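Local structure of putative hyaluronoglucosaminidase (Clostridium perfringens, 6PWI) at residues 58-63 with 67-72; 124-129 with 442-447; 197-202 with 427-432; 453-458 with 472-477. The protein belongs to glycoside hydrolase family 84 and probably has hexosaminidase activity, this chain holding the N-terminal domain, the catalytic barrel and a helical region that follows it. All blocks are in the same frame, centred on the assembly; numbering follows the deposited sequence.

Interaction 1 (58-63 with 67-72); sequences VVFEEG and ATKNRL
Val58, on strand 55-60, meets Leu72 of helix 66-78 tip to tip, its CG1 lying 3.5 Å from Leu72 CD2. CG1 also packs over one face of the Phe60 ring, toward its rim, since side chains two residues apart leave a strand on the same side. Phe60 carries most of the contact. Its ring is covered on the face opposite Val58 by the aliphatic chain of Lys69, whose CG stands 3.6 Å from the ring centroid and only 4° off the normal, a CH-pi contact. Beyond CG the lysine runs extended, which draws CD across the ring to 3.6 Å from Phe60 CD2 and carries the ammonium past it, to a weak, long ion pair with Glu66. Leu72 CD2 comes obliquely to Phe60 CE1, at 3.6 Å, so one leucine methyl serves both Val58 and Phe60. Strand and helix run nearly antiparallel, their axes at 162°, as expected for the first half of the beta-alpha-beta unit 55-60, 66-78, 82-85. No hydrogen bond joins the segments. The lysine methylenes thus serve as apolar cover for the ring, and strand and helix are held together here by side-chain packing alone.

Interaction 2 (124-129 with 442-447); sequences NHDAHV and YGWNRA. With EDO (1,2-ethanediol), chain I.
Two aromatic rings, His128 and Trp444, meet here rim to rim, neither lying over the face of the other, although they come from different domains. The imidazole centroid and that of the indole's six-membered ring are 5.9 Å apart with the planes at 54°, and the closest approach is His128 CE1 to Trp444 CZ2 at 3.7 Å. The imidazole is pinned by the chain two residues earlier: ND1 donates to Asp126 O at 3.0 Å, nearly straight at 176°, with the acceptor in the ring plane. A chi1 of 66°, which sets CG between the backbone N and the carbonyl carbon, folds the ring back toward that oxygen. Asp126 provides the second touch, its CB lying 3.8 Å from Trp444 CZ3, while its carboxylate is almost parallel to the indole plane and forms a salt bridge through OD2 with Arg180. The type II turn from Asn124 to Ala127 brings this aspartate round to the tryptophan. At the turn, Asp126 N donates to O2 of an ethanediol molecule, probably from the crystallisation liquor, at 3.2 Å, and His125 ND1 makes a weak hydrogen bond to its O1. Trp444 NE1 is hydrogen-bonded to Asp173, on the strand that pairs with 127-133. The indole thus meets mainly carbon across the contact while its polar atom is satisfied by the same sheet, so the domain interface combines apolar packing with hydrogen bonds that fix the orientation of each ring.

Interaction 3 (197-202 with 427-432); sequences KDLMKF and QEAQAS
Helix 193-204, the first helix after the opening strand of the catalytic barrel, meets here the loop that leads from the eighth strand, 418-423, to helix 433-444. This is the seam of a (beta/alpha)8 barrel, where the last unit closes against the first. Its polar element is the bond from Gln430 NE2 to Asp198 OD2, 2.8 Å long and close to straight at 173°. The acceptor lies in the plane of the amide, whereas the donor reaches the carboxylate oxygen on its anti side, 23° out of the carboxylate plane. Gln430 is bent at chi2 (-71°), which turns its amide toward the helix. That amide has further partners, NE2 bonding Asn195 and OE1 bonding Asn539 and Lys433, and Lys433 also forms a salt bridge with Asp198 OD2. One residue on, Leu199 rests its CD2 methyl against a backbone carbonyl, 3.5 Å from Ala429 O, and makes an apolar touch through CD1, 4.2 Å from Ala429 CB. Leu199 also packs on Trp191 and on Leu436 of helix 433-444. Helix 540-572 borders the loop too, with Leu541 and Leu542 against Gln430, so segment 427-432 lies among two barrel helices and the helical region beyond.

Interaction 4 (453-458 with 472-477); sequences KSWKDS and TFAKHM
Trp455 of helix 451-462 points the rim of its six-membered ring at the C-terminal end of helix 467-475, so that the indole is presented by its edge. CG lies anti to the backbone N (chi1 -178°), which carries the ring outward from its own helix toward the other one. Ala474 O lies at that edge, in the ring plane, 3.7 Å from Trp455 CZ2. The same carbon is 4.0 Å from Ala474 CB, so the alanine meets the ring with both its carbonyl and its methyl group. Next along the rim, Trp455 CH2 faces Lys475, with the lysine CA at 4.0 Å, also near the ring plane, and CG at 4.1 Å. The two side chains cross at about a right angle: the lysine, extended beyond CG, travels past the indole instead of lying along it. No hydrogen bond joins the segments. The indole nitrogen, NE1, is bound to Met405 O, which fixes how the ring is turned about its bond to the helix. Tyr471 links both parts of the contact, packing edge-to-face with Trp455 and making a cation-pi interaction with Lys475, while Phe459 forms another edge-to-face pair with the tryptophan. Within helix 451-462 the Trp455 carbonyl oxygen accepts a bond from Ser458 OG at 2.6 Å, and one turn apart Lys453 NZ and Asp457 OD2 form a salt bridge. The arrangement is that of two consecutive helices packed through a tryptophan, in the helical part that follows the eighth barrel strand, with the rim of one large aromatic set against the backbone where the second helix finishes.

In the fold
Along the chain, interaction 1 comes first, entirely within the N-terminal domain; interaction 2 then opens in that domain and closes 313 residues later, enclosing interaction 3, and interaction 4 follows. Interactions 1 and 2 reach the same mixed sheet, with centres 21 Å apart. Helix 433-444 connects the rest: it carries one side of interaction 2, begins directly after the loop of interaction 3, and precedes helix 451-462 of interaction 4. Interactions 3 and 4 have centres 17 Å apart; the widest separation, 36 Å, is between 1 and 4. The set therefore runs from the N-terminal sheet, across the domain boundary and the closure of the barrel, to the helices beyond it.

Interaction 1 (58-63 with 67-72)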
# COMPACT_ATOMS: atom_id res chain seq x y z
N VAL A 58 6.36 8.96 -31.72
CA VAL A 58 6.91 8.36 -30.51
C VAL A 58 8.36 7.97 -30.78
O VAL A 58 8.65 7.23 -31.73
CB VAL A 58 6.08 7.13 -30.11
CG1 VAL A 58 6.72 6.38 -28.96
CG2 VAL A 58 4.65 7.51 -29.78
N VAL A 59 9.26 8.43 -29.91
CA VAL A 59 10.68 8.13 -30.01
C VAL A 59 11.12 7.46 -28.71
O VAL A 59 11.12 8.10 -27.66
CB VAL A 59 11.49 9.41 -30.27
CG1 VAL A 59 12.99 9.13 -30.38
CG2 VAL A 59 10.99 10.16 -31.50
N PHE A 60 11.51 6.19 -28.79
CA PHE A 60 12.10 5.50 -27.66
C PHE A 60 13.60 5.32 -27.90
O PHE A 60 14.01 4.84 -28.95
CB PHE A 60 11.55 4.08 -27.51
CG PHE A 60 10.05 3.95 -27.33
CD1 PHE A 60 9.42 4.45 -26.20
CD2 PHE A 60 9.29 3.27 -28.27
CE1 PHE A 60 8.05 4.31 -26.04
CE2 PHE A 60 7.92 3.12 -28.10
CZ PHE A 60 7.31 3.64 -26.99
N GLU A 61 14.41 5.67 -26.90
CA GLU A 61 15.82 5.33 -26.92
C GLU A 61 15.96 3.82 -26.79
O GLU A 61 15.02 3.14 -26.40
CB GLU A 61 16.54 6.03 -25.78
CG GLU A 61 16.73 7.51 -26.01
CD GLU A 61 17.74 8.12 -25.05
OE1 GLU A 61 18.22 7.38 -24.16
OE2 GLU A 61 18.05 9.32 -25.20
N GLU A 62 17.17 3.33 -27.07
CA GLU A 62 17.48 1.91 -27.13
C GLU A 62 17.43 1.28 -25.73
O GLU A 62 17.23 0.07 -25.62
CB GLU A 62 18.84 1.70 -27.80
CG GLU A 62 18.84 2.03 -29.28
CD GLU A 62 18.02 1.09 -30.15
OE1 GLU A 62 18.07 -0.13 -29.91
OE2 GLU A 62 17.33 1.58 -31.07
N GLY A 63 17.62 2.09 -24.69
CA GLY A 63 17.67 1.60 -23.32
C GLY A 63 16.29 1.34 -22.70
O GLY A 63 16.21 0.76 -21.62
N ALA A 67 8.29 -3.21 -21.26
CA ALA A 67 7.30 -2.83 -20.26
C ALA A 67 7.09 -1.32 -20.26
O ALA A 67 5.98 -0.84 -20.08
CB ALA A 67 7.71 -3.35 -18.90
N THR A 68 8.18 -0.57 -20.49
CA THR A 68 8.18 0.88 -20.49
C THR A 68 7.53 1.42 -21.77
O THR A 68 6.82 2.42 -21.72
CB THR A 68 9.59 1.40 -20.17
OG1 THR A 68 10.07 0.70 -19.02
CG2 THR A 68 9.64 2.89 -19.89
N LYS A 69 7.76 0.77 -22.91
CA LYS A 69 7.09 1.17 -24.14
C LYS A 69 5.58 0.99 -23.98
O LYS A 69 4.81 1.90 -24.29
CB LYS A 69 7.62 0.41 -25.36
CG LYS A 69 9.12 0.53 -25.61
CD LYS A 69 9.56 -0.10 -26.92
CE LYS A 69 11.06 -0.31 -27.01
NZ LYS A 69 11.52 -0.53 -28.40
N ASN A 70 5.17 -0.19 -23.49
CA ASN A 70 3.76 -0.54 -23.31
C ASN A 70 3.06 0.46 -22.40
O ASN A 70 1.88 0.77 -22.59
CB ASN A 70 3.59 -1.97 -22.78
CG ASN A 70 3.86 -3.02 -23.84
OD1 ASN A 70 3.57 -2.82 -25.01
ND2 ASN A 70 4.40 -4.16 -23.43
N ARG A 71 3.79 0.97 -21.40
CA ARG A 71 3.25 1.96 -20.48
C ARG A 71 2.90 3.26 -21.21
O ARG A 71 1.89 3.88 -20.90
CB ARG A 71 4.20 2.18 -19.30
CG ARG A 71 3.58 2.98 -18.15
CD ARG A 71 2.34 2.35 -17.55
NE ARG A 71 2.38 2.48 -16.11
CZ ARG A 71 1.43 2.06 -15.28
NH1 ARG A 71 0.34 1.48 -15.75
NH2 ARG A 71 1.58 2.22 -13.97
N LEU A 72 3.74 3.67 -22.18
CA LEU A 72 3.44 4.87 -22.93
C LEU A 72 2.21 4.64 -23.81
O LEU A 72 1.37 5.52 -23.93
CB LEU A 72 4.64 5.32 -23.77
CG LEU A 72 4.39 6.59 -24.59
CD1 LEU A 72 4.44 7.83 -23.72
CD2 LEU A 72 5.38 6.71 -25.74

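Interaction 2 (124-129 with 442-447)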
# COMPACT_ATOMS: atom_id res chain seq x y z
N ASN A 124 19.73 10.80 -7.16
CA ASN A 124 18.63 10.40 -6.29
C ASN A 124 17.99 9.09 -6.76
O ASN A 124 18.13 8.71 -7.92
CB ASN A 124 17.56 11.49 -6.20
CG ASN A 124 18.05 12.72 -5.49
OD1 ASN A 124 18.93 12.64 -4.64
ND2 ASN A 124 17.49 13.87 -5.82
N HIS A 125 17.26 8.43 -5.84
CA HIS A 125 16.55 7.20 -6.15
C HIS A 125 15.45 7.45 -7.18
O HIS A 125 14.67 8.40 -7.03
CB HIS A 125 15.94 6.56 -4.90
CG HIS A 125 16.90 6.25 -3.80
ND1 HIS A 125 17.98 5.41 -3.98
CD2 HIS A 125 16.93 6.64 -2.50
CE1 HIS A 125 18.65 5.30 -2.84
NE2 HIS A 125 18.02 6.05 -1.93
N ASP A 126 15.40 6.60 -8.21
CA ASP A 126 14.32 6.55 -9.18
C ASP A 126 14.15 7.91 -9.88
O ASP A 126 13.06 8.23 -10.36
CB ASP A 126 13.03 6.02 -8.55
CG ASP A 126 13.14 4.59 -8.02
OD1 ASP A 126 13.76 3.76 -8.72
OD2 ASP A 126 12.60 4.31 -6.93
N ALA A 127 15.23 8.69 -9.94
CA ALA A 127 15.17 10.07 -10.41
C ALA A 127 14.75 10.12 -11.87
O ALA A 127 15.23 9.34 -12.69
CB ALA A 127 16.50 10.75 -10.18
N HIS A 128 13.86 11.07 -12.19
CA HIS A 128 13.44 11.27 -13.56
C HIS A 128 12.85 12.67 -13.72
O HIS A 128 12.54 13.33 -12.74
CB HIS A 128 12.44 10.19 -13.99
CG HIS A 128 11.15 10.25 -13.24
ND1 HIS A 128 10.99 9.68 -11.99
CD2 HIS A 128 9.97 10.83 -13.55
CE1 HIS A 128 9.76 9.89 -11.57
NE2 HIS A 128 9.11 10.59 -12.51
N VAL A 129 12.68 13.08 -14.98
CA VAL A 129 12.18 14.39 -15.36
C VAL A 129 11.07 14.20 -16.38
O VAL A 129 11.20 13.39 -17.29
CB VAL A 129 13.32 15.23 -15.95
CG1 VAL A 129 12.81 16.49 -16.64
CG2 VAL A 129 14.37 15.58 -14.90
N TYR A 442 3.79 8.08 0.91
CA TYR A 442 4.77 8.33 1.95
C TYR A 442 6.14 7.81 1.54
O TYR A 442 7.16 8.46 1.78
CB TYR A 442 4.32 7.71 3.27
CG TYR A 442 5.32 7.79 4.40
CD1 TYR A 442 5.68 9.00 4.96
CD2 TYR A 442 5.90 6.64 4.92
CE1 TYR A 442 6.59 9.08 6.00
CE2 TYR A 442 6.80 6.70 5.97
CZ TYR A 442 7.15 7.92 6.51
OH TYR A 442 8.04 7.98 7.54
N GLY A 443 6.16 6.62 0.93
CA GLY A 443 7.41 5.97 0.56
C GLY A 443 8.19 6.77 -0.48
O GLY A 443 9.42 6.82 -0.42
N TRP A 444 7.44 7.39 -1.40
CA TRP A 444 8.02 8.16 -2.50
C TRP A 444 8.50 9.53 -2.01
O TRP A 444 9.66 9.89 -2.21
CB TRP A 444 7.04 8.29 -3.67
CG TRP A 444 7.60 9.05 -4.83
CD1 TRP A 444 7.53 10.39 -5.05
CD2 TRP A 444 8.36 8.51 -5.94
NE1 TRP A 444 8.18 10.73 -6.20
CE2 TRP A 444 8.70 9.60 -6.77
CE3 TRP A 444 8.78 7.23 -6.31
CZ2 TRP A 444 9.44 9.44 -7.95
CZ3 TRP A 444 9.52 7.07 -7.46
CH2 TRP A 444 9.84 8.16 -8.27
N ASN A 445 7.59 10.28 -1.36
CA ASN A 445 7.84 11.64 -0.92
C ASN A 445 7.46 11.77 0.56
O ASN A 445 6.29 11.95 0.88
CB ASN A 445 7.02 12.65 -1.74
CG ASN A 445 7.32 14.10 -1.41
OD1 ASN A 445 7.76 14.43 -0.31
ND2 ASN A 445 7.09 14.99 -2.37
N ARG A 446 8.47 11.73 1.44
CA ARG A 446 8.24 11.68 2.87
C ARG A 446 7.80 13.04 3.42
O ARG A 446 6.79 13.12 4.12
CB ARG A 446 9.46 11.14 3.61
CG ARG A 446 9.51 9.62 3.64
CD ARG A 446 10.88 9.23 4.15
NE ARG A 446 11.39 8.00 3.58
CZ ARG A 446 12.68 7.65 3.64
NH1 ARG A 446 13.55 8.46 4.23
NH2 ARG A 446 13.09 6.50 3.11
N ALA A 447 8.56 14.10 3.14
CA ALA A 447 8.32 15.37 3.80
C ALA A 447 6.93 15.92 3.44
O ALA A 447 6.27 16.52 4.29
CB ALA A 447 9.41 16.36 3.48
C1 EDO I . 19.29 3.42 -6.83
O1 EDO I . 19.76 4.75 -6.81
C2 EDO I . 17.98 3.35 -7.51
O2 EDO I . 17.77 4.48 -8.33

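Interaction 3 (197-202 with 427-432)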
# COMPACT_ATOMS: atom_id res chain seq x y z
N LYS A 197 -2.60 -9.88 -8.53
CA LYS A 197 -2.34 -9.17 -9.77
C LYS A 197 -2.92 -7.77 -9.69
O LYS A 197 -2.31 -6.82 -10.16
CB LYS A 197 -2.91 -9.95 -10.96
CG LYS A 197 -2.18 -11.24 -11.27
CD LYS A 197 -2.80 -12.02 -12.39
CE LYS A 197 -2.34 -13.46 -12.40
NZ LYS A 197 -3.17 -14.28 -13.31
N ASP A 198 -4.10 -7.65 -9.06
CA ASP A 198 -4.82 -6.39 -8.99
C ASP A 198 -4.10 -5.40 -8.09
O ASP A 198 -4.12 -4.20 -8.37
CB ASP A 198 -6.26 -6.59 -8.53
CG ASP A 198 -7.19 -5.47 -8.96
OD1 ASP A 198 -7.17 -5.12 -10.15
OD2 ASP A 198 -7.91 -4.94 -8.09
N LEU A 199 -3.48 -5.90 -7.00
CA LEU A 199 -2.73 -5.04 -6.09
C LEU A 199 -1.46 -4.57 -6.77
O LEU A 199 -1.09 -3.40 -6.66
CB LEU A 199 -2.43 -5.77 -4.77
CG LEU A 199 -3.62 -6.01 -3.83
CD1 LEU A 199 -3.14 -6.50 -2.48
CD2 LEU A 199 -4.46 -4.76 -3.65
N MET A 200 -0.80 -5.48 -7.50
CA MET A 200 0.39 -5.11 -8.25
C MET A 200 0.03 -4.02 -9.25
O MET A 200 0.76 -3.05 -9.41
CB MET A 200 1.02 -6.31 -8.96
CG MET A 200 1.91 -7.12 -8.06
SD MET A 200 2.74 -8.49 -8.92
CE MET A 200 1.35 -9.57 -9.24
N LYS A 201 -1.13 -4.16 -9.89
CA LYS A 201 -1.61 -3.19 -10.87
C LYS A 201 -1.86 -1.86 -10.18
O LYS A 201 -1.61 -0.80 -10.76
CB LYS A 201 -2.83 -3.77 -11.59
CG LYS A 201 -3.37 -2.94 -12.74
CD LYS A 201 -4.38 -3.70 -13.59
CE LYS A 201 -5.15 -2.82 -14.56
NZ LYS A 201 -5.87 -1.74 -13.85
N PHE A 202 -2.33 -1.91 -8.92
CA PHE A 202 -2.65 -0.70 -8.18
C PHE A 202 -1.37 0.01 -7.74
O PHE A 202 -1.20 1.19 -8.01
CB PHE A 202 -3.60 -1.01 -7.02
CG PHE A 202 -4.09 0.21 -6.28
CD1 PHE A 202 -3.47 0.63 -5.11
CD2 PHE A 202 -5.15 0.96 -6.76
CE1 PHE A 202 -3.91 1.75 -4.43
CE2 PHE A 202 -5.59 2.09 -6.08
CZ PHE A 202 -4.98 2.48 -4.91
N GLN A 427 -6.08 -9.62 5.09
CA GLN A 427 -6.46 -10.71 4.21
C GLN A 427 -7.50 -10.22 3.20
O GLN A 427 -7.76 -10.88 2.20
CB GLN A 427 -6.93 -11.92 5.01
CG GLN A 427 -8.29 -11.74 5.65
CD GLN A 427 -8.81 -13.01 6.27
OE1 GLN A 427 -8.04 -13.92 6.62
NE2 GLN A 427 -10.12 -13.09 6.41
N GLU A 428 -8.08 -9.04 3.46
CA GLU A 428 -9.01 -8.39 2.55
C GLU A 428 -8.21 -7.51 1.59
O GLU A 428 -7.82 -6.40 1.93
CB GLU A 428 -10.07 -7.58 3.30
CG GLU A 428 -11.06 -8.44 4.05
CD GLU A 428 -10.55 -9.02 5.36
OE1 GLU A 428 -9.51 -8.53 5.86
OE2 GLU A 428 -11.19 -9.96 5.88
N ALA A 429 -7.99 -8.04 0.38
CA ALA A 429 -7.02 -7.45 -0.54
C ALA A 429 -7.48 -6.08 -1.03
O ALA A 429 -6.72 -5.11 -0.94
CB ALA A 429 -6.74 -8.40 -1.67
N GLN A 430 -8.72 -5.99 -1.53
CA GLN A 430 -9.24 -4.75 -2.09
C GLN A 430 -9.27 -3.63 -1.05
O GLN A 430 -8.84 -2.52 -1.34
CB GLN A 430 -10.62 -4.99 -2.72
CG GLN A 430 -10.59 -5.94 -3.91
CD GLN A 430 -9.94 -5.32 -5.12
OE1 GLN A 430 -10.20 -4.18 -5.47
NE2 GLN A 430 -9.07 -6.08 -5.77
N ALA A 431 -9.74 -3.94 0.17
CA ALA A 431 -9.79 -3.00 1.27
C ALA A 431 -8.39 -2.47 1.60
O ALA A 431 -8.25 -1.36 2.11
CB ALA A 431 -10.42 -3.66 2.47
N SER A 432 -7.36 -3.27 1.31
CA SER A 432 -5.99 -2.90 1.61
C SER A 432 -5.49 -1.78 0.71
O SER A 432 -4.45 -1.18 0.98
CB SER A 432 -5.09 -4.10 1.52
OG SER A 432 -5.38 -5.01 2.57

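Interaction 4 (453-458 with 472-477)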
# COMPACT_ATOMS: atom_id res chain seq x y z
N LYS A 453 -4.98 14.54 3.85
CA LYS A 453 -5.37 14.89 2.49
C LYS A 453 -5.18 13.67 1.59
O LYS A 453 -6.04 13.36 0.77
CB LYS A 453 -4.56 16.10 2.03
CG LYS A 453 -4.89 16.60 0.63
CD LYS A 453 -4.25 17.94 0.31
CE LYS A 453 -4.03 18.18 -1.17
NZ LYS A 453 -5.21 17.72 -1.95
N SER A 454 -4.04 13.00 1.76
CA SER A 454 -3.69 11.81 0.99
C SER A 454 -4.76 10.73 1.17
O SER A 454 -5.22 10.14 0.21
CB SER A 454 -2.33 11.33 1.41
OG SER A 454 -1.99 10.15 0.72
N TRP A 455 -5.14 10.51 2.43
CA TRP A 455 -6.18 9.55 2.76
C TRP A 455 -7.47 9.88 1.99
O TRP A 455 -8.05 9.03 1.33
CB TRP A 455 -6.39 9.54 4.27
CG TRP A 455 -7.41 8.56 4.76
CD1 TRP A 455 -7.50 7.23 4.49
CD2 TRP A 455 -8.50 8.86 5.66
NE1 TRP A 455 -8.56 6.67 5.15
CE2 TRP A 455 -9.19 7.65 5.87
CE3 TRP A 455 -8.94 10.03 6.29
CZ2 TRP A 455 -10.32 7.58 6.70
CZ3 TRP A 455 -10.05 9.96 7.11
CH2 TRP A 455 -10.72 8.75 7.31
N LYS A 456 -7.89 11.15 2.06
CA LYS A 456 -9.13 11.57 1.43
C LYS A 456 -9.03 11.44 -0.09
O LYS A 456 -9.97 11.01 -0.75
CB LYS A 456 -9.46 13.01 1.87
CG LYS A 456 -10.85 13.49 1.48
CD LYS A 456 -11.03 14.98 1.56
CE LYS A 456 -12.41 15.41 1.09
NZ LYS A 456 -12.49 16.88 0.91
N ASP A 457 -7.86 11.80 -0.65
CA ASP A 457 -7.72 11.85 -2.10
C ASP A 457 -7.70 10.44 -2.68
O ASP A 457 -8.03 10.26 -3.85
CB ASP A 457 -6.52 12.69 -2.53
CG ASP A 457 -6.68 14.17 -2.27
OD1 ASP A 457 -7.84 14.62 -2.11
OD2 ASP A 457 -5.65 14.87 -2.21
N SER A 458 -7.33 9.46 -1.86
CA SER A 458 -7.13 8.10 -2.32
C SER A 458 -8.43 7.47 -2.82
O SER A 458 -8.41 6.71 -3.78
CB SER A 458 -6.47 7.26 -1.26
OG SER A 458 -7.35 7.02 -0.18
N THR A 472 -16.81 7.19 3.34
CA THR A 472 -17.70 7.09 4.48
C THR A 472 -17.40 5.83 5.30
O THR A 472 -17.28 5.91 6.52
CB THR A 472 -19.18 7.13 4.07
OG1 THR A 472 -19.48 8.43 3.55
CG2 THR A 472 -20.12 6.81 5.21
N PHE A 473 -17.26 4.67 4.63
CA PHE A 473 -16.96 3.45 5.36
C PHE A 473 -15.60 3.54 6.07
O PHE A 473 -15.46 3.06 7.19
CB PHE A 473 -16.97 2.20 4.47
CG PHE A 473 -18.22 1.98 3.65
CD1 PHE A 473 -19.45 2.46 4.08
CD2 PHE A 473 -18.16 1.28 2.46
CE1 PHE A 473 -20.59 2.26 3.31
CE2 PHE A 473 -19.30 1.07 1.69
CZ PHE A 473 -20.51 1.56 2.12
N ALA A 474 -14.61 4.16 5.40
CA ALA A 474 -13.25 4.16 5.91
C ALA A 474 -13.17 5.03 7.16
O ALA A 474 -12.35 4.77 8.04
CB ALA A 474 -12.28 4.61 4.85
N LYS A 475 -14.03 6.05 7.22
CA LYS A 475 -14.14 6.95 8.37
C LYS A 475 -14.46 6.18 9.65
O LYS A 475 -14.07 6.64 10.73
CB LYS A 475 -15.22 8.00 8.13
CG LYS A 475 -14.78 9.21 7.32
CD LYS A 475 -15.95 9.98 6.75
CE LYS A 475 -15.53 11.28 6.09
NZ LYS A 475 -16.66 11.87 5.34
N HIS A 476 -15.16 5.05 9.54
CA HIS A 476 -15.73 4.35 10.69
C HIS A 476 -15.14 2.94 10.84
O HIS A 476 -15.62 2.15 11.66
CB HIS A 476 -17.26 4.32 10.61
CG HIS A 476 -17.85 5.67 10.45
ND1 HIS A 476 -17.76 6.63 11.45
CD2 HIS A 476 -18.50 6.25 9.42
CE1 HIS A 476 -18.33 7.74 11.04
NE2 HIS A 476 -18.79 7.53 9.79
N MET A 477 -14.11 2.65 10.04
CA MET A 477 -13.50 1.34 10.10
C MET A 477 -11.98 1.49 10.09
O MET A 477 -11.37 1.45 9.02
CB MET A 477 -13.96 0.48 8.92
CG MET A 477 -15.46 0.31 8.84
SD MET A 477 -15.94 -0.72 7.43
CE MET A 477 -17.70 -0.39 7.32